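Local structure of probable histone-lysine N-methyltransferase, H3 lysine-9 specific SUVH9 (Arabidopsis thaliana, 4NJ5) at residues A[251-260]-A[276-284]. The protein probably binds methylated DNA and recruits RNA polymerase V to chromatin in RNA-directed DNA methylation, its SET domain lacking methyltransferase activity. Sequence-based numbering, arbitrary orientation.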
ATOM      1  N   ILE A 251     -17.702   3.749  19.505  1.00 33.43           N
ATOM      2  CA  ILE A 251     -18.889   3.058  19.979  1.00 33.23           C
ATOM      3  C   ILE A 251     -18.516   1.672  20.467  1.00 31.28           C
ATOM      4  O   ILE A 251     -18.934   1.243  21.540  1.00 33.27           O
ATOM      5  CB  ILE A 251     -19.910   2.899  18.840  1.00 33.37           C
ATOM      6  CG1 ILE A 251     -20.275   4.265  18.257  1.00 30.93           C
ATOM      7  CG2 ILE A 251     -21.142   2.154  19.325  1.00 33.90           C
ATOM      8  CD1 ILE A 251     -20.801   4.193  16.844  1.00 29.49           C
ATOM      9  N   ASN A 252     -17.718   0.979  19.661  1.00 29.10           N
ATOM     10  CA  ASN A 252     -17.334  -0.396  19.937  1.00 32.18           C
ATOM     11  C   ASN A 252     -15.997  -0.705  19.268  1.00 34.79           C
ATOM     12  O   ASN A 252     -15.757  -0.288  18.133  1.00 34.94           O
ATOM     13  CB  ASN A 252     -18.417  -1.343  19.417  1.00 35.73           C
ATOM     14  CG  ASN A 252     -18.295  -2.738  19.987  1.00 40.11           C
ATOM     15  OD1 ASN A 252     -17.417  -3.507  19.594  1.00 39.04           O
ATOM     16  ND2 ASN A 252     -19.188  -3.079  20.911  1.00 44.15           N
ATOM     17  N   PHE A 253     -15.124  -1.428  19.965  1.00 30.02           N
ATOM     18  CA  PHE A 253     -13.786  -1.696  19.438  1.00 27.06           C
ATOM     19  C   PHE A 253     -13.667  -3.020  18.684  1.00 25.02           C
ATOM     20  O   PHE A 253     -12.598  -3.357  18.176  1.00 22.57           O
ATOM     21  CB  PHE A 253     -12.729  -1.602  20.542  1.00 27.83           C
ATOM     22  CG  PHE A 253     -12.262  -0.201  20.810  1.00 28.53           C
ATOM     23  CD1 PHE A 253     -11.615   0.523  19.822  1.00 23.36           C
ATOM     24  CD2 PHE A 253     -12.466   0.391  22.047  1.00 25.09           C
ATOM     25  CE1 PHE A 253     -11.183   1.814  20.061  1.00 22.26           C
ATOM     26  CE2 PHE A 253     -12.036   1.679  22.293  1.00 25.30           C
ATOM     27  CZ  PHE A 253     -11.394   2.392  21.298  1.00 24.71           C
ATOM     28  N   ASP A 254     -14.769  -3.759  18.607  1.00 26.92           N
ATOM     29  CA  ASP A 254     -14.807  -5.001  17.841  1.00 26.02           C
ATOM     30  C   ASP A 254     -16.243  -5.400  17.505  1.00 28.02           C
ATOM     31  O   ASP A 254     -16.909  -6.052  18.311  1.00 27.98           O
ATOM     32  CB  ASP A 254     -14.110  -6.130  18.610  1.00 28.23           C
ATOM     33  CG  ASP A 254     -13.925  -7.377  17.770  1.00 29.45           C
ATOM     34  OD1 ASP A 254     -14.026  -7.266  16.530  1.00 23.89           O
ATOM     35  OD2 ASP A 254     -13.672  -8.459  18.343  1.00 22.74           O
ATOM     36  N   ILE A 255     -16.723  -4.998  16.327  1.00 32.83           N
ATOM     37  CA  ILE A 255     -18.065  -5.359  15.870  1.00 31.29           C
ATOM     38  C   ILE A 255     -18.019  -6.757  15.296  1.00 33.38           C
ATOM     39  O   ILE A 255     -19.026  -7.457  15.252  1.00 39.94           O
ATOM     40  CB  ILE A 255     -18.594  -4.395  14.798  1.00 28.77           C
ATOM     41  CG1 ILE A 255     -17.717  -4.461  13.547  1.00 30.50           C
ATOM     42  CG2 ILE A 255     -18.667  -2.994  15.340  1.00 31.24           C
ATOM     43  CD1 ILE A 255     -18.313  -3.725  12.358  1.00 36.35           C
ATOM     44  N   SER A 256     -16.834  -7.163  14.856  1.00 26.48           N
ATOM     45  CA  SER A 256     -16.592  -8.560  14.524  1.00 30.10           C
ATOM     46  C   SER A 256     -16.939  -9.374  15.728  1.00 37.85           C
ATOM     47  O   SER A 256     -17.353 -10.511  15.645  1.00 37.23           O
ATOM     48  CB  SER A 256     -15.140  -8.771  14.146  1.00 34.02           C
ATOM     49  OG  SER A 256     -14.520  -9.621  15.076  1.00 32.58           O
ATOM     50  N   ASN A 257     -16.710  -8.771  16.875  1.00 60.44           N
ATOM     51  CA  ASN A 257     -17.170  -9.341  18.136  1.00 61.98           C
ATOM     52  C   ASN A 257     -16.484 -10.681  18.352  1.00 62.56           C
ATOM     53  O   ASN A 257     -17.120 -11.715  18.624  1.00 65.11           O
ATOM     54  CB  ASN A 257     -18.716  -9.465  18.158  1.00 76.34           C
ATOM     55  CG  ASN A 257     -19.314  -9.095  19.477  1.00 79.18           C
ATOM     56  OD1 ASN A 257     -19.855  -7.995  19.642  1.00 79.48           O
ATOM     57  ND2 ASN A 257     -19.193  -9.994  20.447  1.00 81.88           N
ATOM     58  N   GLY A 258     -15.158 -10.628  18.223  1.00 39.19           N
ATOM     59  CA  GLY A 258     -14.284 -11.785  18.392  1.00 31.91           C
ATOM     60  C   GLY A 258     -14.413 -12.850  17.301  1.00 27.16           C
ATOM     61  O   GLY A 258     -13.767 -13.917  17.372  1.00 24.82           O
ATOM     62  N   LYS A 259     -15.226 -12.577  16.278  1.00 29.96           N
ATOM     63  CA  LYS A 259     -15.327 -13.549  15.175  1.00 27.93           C
ATOM     64  C   LYS A 259     -14.203 -13.445  14.148  1.00 27.24           C
ATOM     65  O   LYS A 259     -14.037 -14.338  13.304  1.00 26.88           O
ATOM     66  CB  LYS A 259     -16.682 -13.517  14.459  1.00 23.56           C
ATOM     67  CG  LYS A 259     -17.850 -14.037  15.279  1.00 24.81           C
ATOM     68  CD  LYS A 259     -19.173 -13.590  14.681  1.00 27.20           C
ATOM     69  CE  LYS A 259     -20.337 -14.180  15.455  1.00 34.23           C
ATOM     70  NZ  LYS A 259     -21.631 -13.543  15.072  1.00 37.17           N
ATOM     71  N   GLU A 260     -13.462 -12.345  14.223  1.00 22.42           N
ATOM     72  CA  GLU A 260     -12.239 -12.169  13.470  1.00 24.99           C
ATOM     73  C   GLU A 260     -11.085 -12.360  14.444  1.00 29.26           C
ATOM     74  O   GLU A 260     -11.269 -12.292  15.660  1.00 30.26           O
ATOM     75  CB  GLU A 260     -12.180 -10.765  12.862  1.00 18.50           C
ATOM     76  CG  GLU A 260     -13.279 -10.425  11.850  1.00 17.68           C
ATOM     77  CD  GLU A 260     -13.091 -11.078  10.493  1.00 22.11           C
ATOM     78  OE1 GLU A 260     -12.253 -11.997  10.367  1.00 21.34           O
ATOM     79  OE2 GLU A 260     -13.793 -10.669   9.543  1.00 23.19           O
ATOM     80  N   PRO A 276     -24.085  -0.367  12.154  1.00 34.74           N
ATOM     81  CA  PRO A 276     -23.295  -1.593  11.974  1.00 32.22           C
ATOM     82  C   PRO A 276     -23.433  -2.611  13.108  1.00 31.23           C
ATOM     83  O   PRO A 276     -23.288  -3.809  12.862  1.00 30.52           O
ATOM     84  CB  PRO A 276     -21.855  -1.071  11.903  1.00 30.33           C
ATOM     85  CG  PRO A 276     -21.989   0.293  11.351  1.00 27.68           C
ATOM     86  CD  PRO A 276     -23.254   0.838  11.956  1.00 33.76           C
ATOM     87  N   LEU A 277     -23.713  -2.141  14.320  1.00 36.07           N
ATOM     88  CA  LEU A 277     -23.923  -3.021  15.468  1.00 37.58           C
ATOM     89  C   LEU A 277     -25.107  -3.966  15.254  1.00 36.75           C
ATOM     90  O   LEU A 277     -25.094  -5.111  15.696  1.00 41.17           O
ATOM     91  CB  LEU A 277     -24.157  -2.182  16.725  1.00 36.62           C
ATOM     92  CG  LEU A 277     -23.066  -2.127  17.797  1.00 35.08           C
ATOM     93  CD1 LEU A 277     -21.684  -2.287  17.198  1.00 31.44           C
ATOM     94  CD2 LEU A 277     -23.154  -0.823  18.575  1.00 35.69           C
ATOM     95  N   TYR A 278     -26.117  -3.483  14.546  1.00 28.17           N
ATOM     96  CA  TYR A 278     -27.373  -4.203  14.377  1.00 34.33           C
ATOM     97  C   TYR A 278     -27.363  -5.327  13.332  1.00 32.79           C
ATOM     98  O   TYR A 278     -28.331  -6.069  13.213  1.00 33.88           O
ATOM     99  CB  TYR A 278     -28.479  -3.189  14.102  1.00 47.64           C
ATOM    100  CG  TYR A 278     -28.592  -2.148  15.186  1.00 55.40           C
ATOM    101  CD1 TYR A 278     -28.611  -2.516  16.521  1.00 57.72           C
ATOM    102  CD2 TYR A 278     -28.650  -0.795  14.877  1.00 59.04           C
ATOM    103  CE1 TYR A 278     -28.709  -1.571  17.518  1.00 61.43           C
ATOM    104  CE2 TYR A 278     -28.748   0.158  15.871  1.00 62.03           C
ATOM    105  CZ  TYR A 278     -28.777  -0.241  17.187  1.00 64.30           C
ATOM    106  OH  TYR A 278     -28.871   0.689  18.189  1.00 68.18           O
ATOM    107  N   TYR A 279     -26.283  -5.449  12.570  1.00 32.52           N
ATOM    108  CA  TYR A 279     -26.119  -6.619  11.714  1.00 33.95           C
ATOM    109  C   TYR A 279     -25.528  -7.736  12.559  1.00 32.20           C
ATOM    110  O   TYR A 279     -24.895  -7.478  13.586  1.00 35.06           O
ATOM    111  CB  TYR A 279     -25.180  -6.339  10.537  1.00 41.22           C
ATOM    112  CG  TYR A 279     -25.656  -5.259   9.596  1.00 44.86           C
ATOM    113  CD1 TYR A 279     -26.505  -5.555   8.537  1.00 45.82           C
ATOM    114  CD2 TYR A 279     -25.238  -3.945   9.753  1.00 46.26           C
ATOM    115  CE1 TYR A 279     -26.935  -4.565   7.670  1.00 48.20           C
ATOM    116  CE2 TYR A 279     -25.661  -2.953   8.894  1.00 48.58           C
ATOM    117  CZ  TYR A 279     -26.509  -3.267   7.854  1.00 50.57           C
ATOM    118  OH  TYR A 279     -26.931  -2.274   7.000  1.00 52.44           O
ATOM    119  N   GLU A 280     -25.727  -8.977  12.134  1.00 28.23           N
ATOM    120  CA  GLU A 280     -24.997 -10.082  12.729  1.00 32.47           C
ATOM    121  C   GLU A 280     -23.702 -10.221  11.951  1.00 32.69           C
ATOM    122  O   GLU A 280     -23.721 -10.422  10.735  1.00 30.92           O
ATOM    123  CB  GLU A 280     -25.802 -11.376  12.658  1.00 47.14           C
ATOM    124  CG  GLU A 280     -25.005 -12.608  13.047  1.00 52.20           C
ATOM    125  CD  GLU A 280     -25.813 -13.883  12.954  1.00 60.25           C
ATOM    126  OE1 GLU A 280     -27.037 -13.839  13.205  1.00 63.02           O
ATOM    127  OE2 GLU A 280     -25.221 -14.929  12.623  1.00 63.74           O
ATOM    128  N   TYR A 281     -22.577 -10.095  12.644  1.00 35.96           N
ATOM    129  CA  TYR A 281     -21.285 -10.170  11.982  1.00 31.71           C
ATOM    130  C   TYR A 281     -21.018 -11.576  11.459  1.00 32.27           C
ATOM    131  O   TYR A 281     -21.245 -12.564  12.158  1.00 32.51           O
ATOM    132  CB  TYR A 281     -20.153  -9.725  12.909  1.00 22.92           C
ATOM    133  CG  TYR A 281     -18.881  -9.418  12.155  1.00 21.61           C
ATOM    134  CD1 TYR A 281     -18.583  -8.121  11.759  1.00 18.50           C
ATOM    135  CD2 TYR A 281     -17.992 -10.430  11.812  1.00 19.45           C
ATOM    136  CE1 TYR A 281     -17.429  -7.840  11.059  1.00 19.82           C
ATOM    137  CE2 TYR A 281     -16.839 -10.159  11.111  1.00 17.88           C
ATOM    138  CZ  TYR A 281     -16.560  -8.863  10.736  1.00 20.92           C
ATOM    139  OH  TYR A 281     -15.408  -8.590  10.033  1.00 20.08           O
ATOM    140  N   LEU A 282     -20.535 -11.652  10.224  1.00 26.06           N
ATOM    141  CA  LEU A 282     -20.251 -12.925   9.580  1.00 24.86           C
ATOM    142  C   LEU A 282     -18.909 -12.840   8.861  1.00 26.22           C
ATOM    143  O   LEU A 282     -18.777 -12.137   7.860  1.00 29.12           O
ATOM    144  CB  LEU A 282     -21.365 -13.271   8.594  1.00 20.73           C
ATOM    145  CG  LEU A 282     -21.193 -14.572   7.811  1.00 21.12           C
ATOM    146  CD1 LEU A 282     -21.119 -15.772   8.753  1.00 20.64           C
ATOM    147  CD2 LEU A 282     -22.311 -14.741   6.794  1.00 23.25           C
ATOM    148  N   ALA A 283     -17.916 -13.562   9.374  1.00 28.94           N
ATOM    149  CA  ALA A 283     -16.536 -13.388   8.929  1.00 28.10           C
ATOM    150  C   ALA A 283     -16.253 -14.021   7.570  1.00 26.10           C
ATOM    151  O   ALA A 283     -15.359 -13.584   6.848  1.00 28.50           O
ATOM    152  CB  ALA A 283     -15.567 -13.918   9.977  1.00 18.67           C
ATOM    153  N   GLN A 284     -17.012 -15.055   7.228  1.00 18.18           N
ATOM    154  CA  GLN A 284     -16.840 -15.735   5.952  1.00 18.68           C
ATOM    155  C   GLN A 284     -18.190 -15.897   5.271  1.00 18.58           C
ATOM    156  O   GLN A 284     -19.201 -16.099   5.938  1.00 19.81           O
ATOM    157  CB  GLN A 284     -16.196 -17.107   6.155  1.00 25.21           C
ATOM    158  CG  GLN A 284     -14.847 -17.075   6.852  1.00 30.90           C
ATOM    159  CD  GLN A 284     -14.159 -18.425   6.828  1.00 40.35           C
ATOM    160  OE1 GLN A 284     -13.732 -18.899   5.773  1.00 42.81           O
ATOM    161  NE2 GLN A 284     -14.062 -19.061   7.990  1.00 42.02           N
TER
HETATM  162  O   HOH W   1     -23.733 -15.344  15.421  1.00 40.26           O
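Tyr281 lays one face of its ring on the backbone of Ser256, whose CA sits 3.3 Å from the ring centroid and 10° off the normal, a CH-pi contact. With CG anti to the backbone N (chi1 -164°), the ring is carried across to the turn 256-259. Serine suits this place because its OG donates to Asp254 OD1 and accepts from Glu260 N, while CB lies 3.7 Å from Tyr281 CZ. The phenol OH gives its proton to Glu260 OE2 at 2.7 Å, on the anti lone pair; the carboxylate oxygen lies at the ring's edge, the two planes turned 76° apart. The same hydroxyl accepts from the backbone N of Val457, so two bonds hold it, one given and one received. A phenylalanine in place of Tyr281 could keep the CH-pi contact but would probably leave Glu260 and the Val457 amide without their shared partner. Lys259, extended beyond CG, carries NZ to Tyr281 O at 3.1 Å, on a lone pair in the carbonyl plane; a water links NZ to Glu280 OE2, weakly on the glutamate side. At the other end of the contact, the two methyls of Leu277 each meet a different isoleucine, CD1 on Ile255 CG2 at 3.6 Å and CD2 on Ile251 CG2. The Ile255 side chain crosses that of Tyr281 at about a right angle, CG1 nearest CD1. Asp254 OD2 takes Gly258 N, whose residue suits the positive phi of this type I' beta turn. With the Asx turn at Asn252, it shapes the loop joining strands 250-252 and 264-267, packed on the segment that pairs with strand 454-455 of the SET domain.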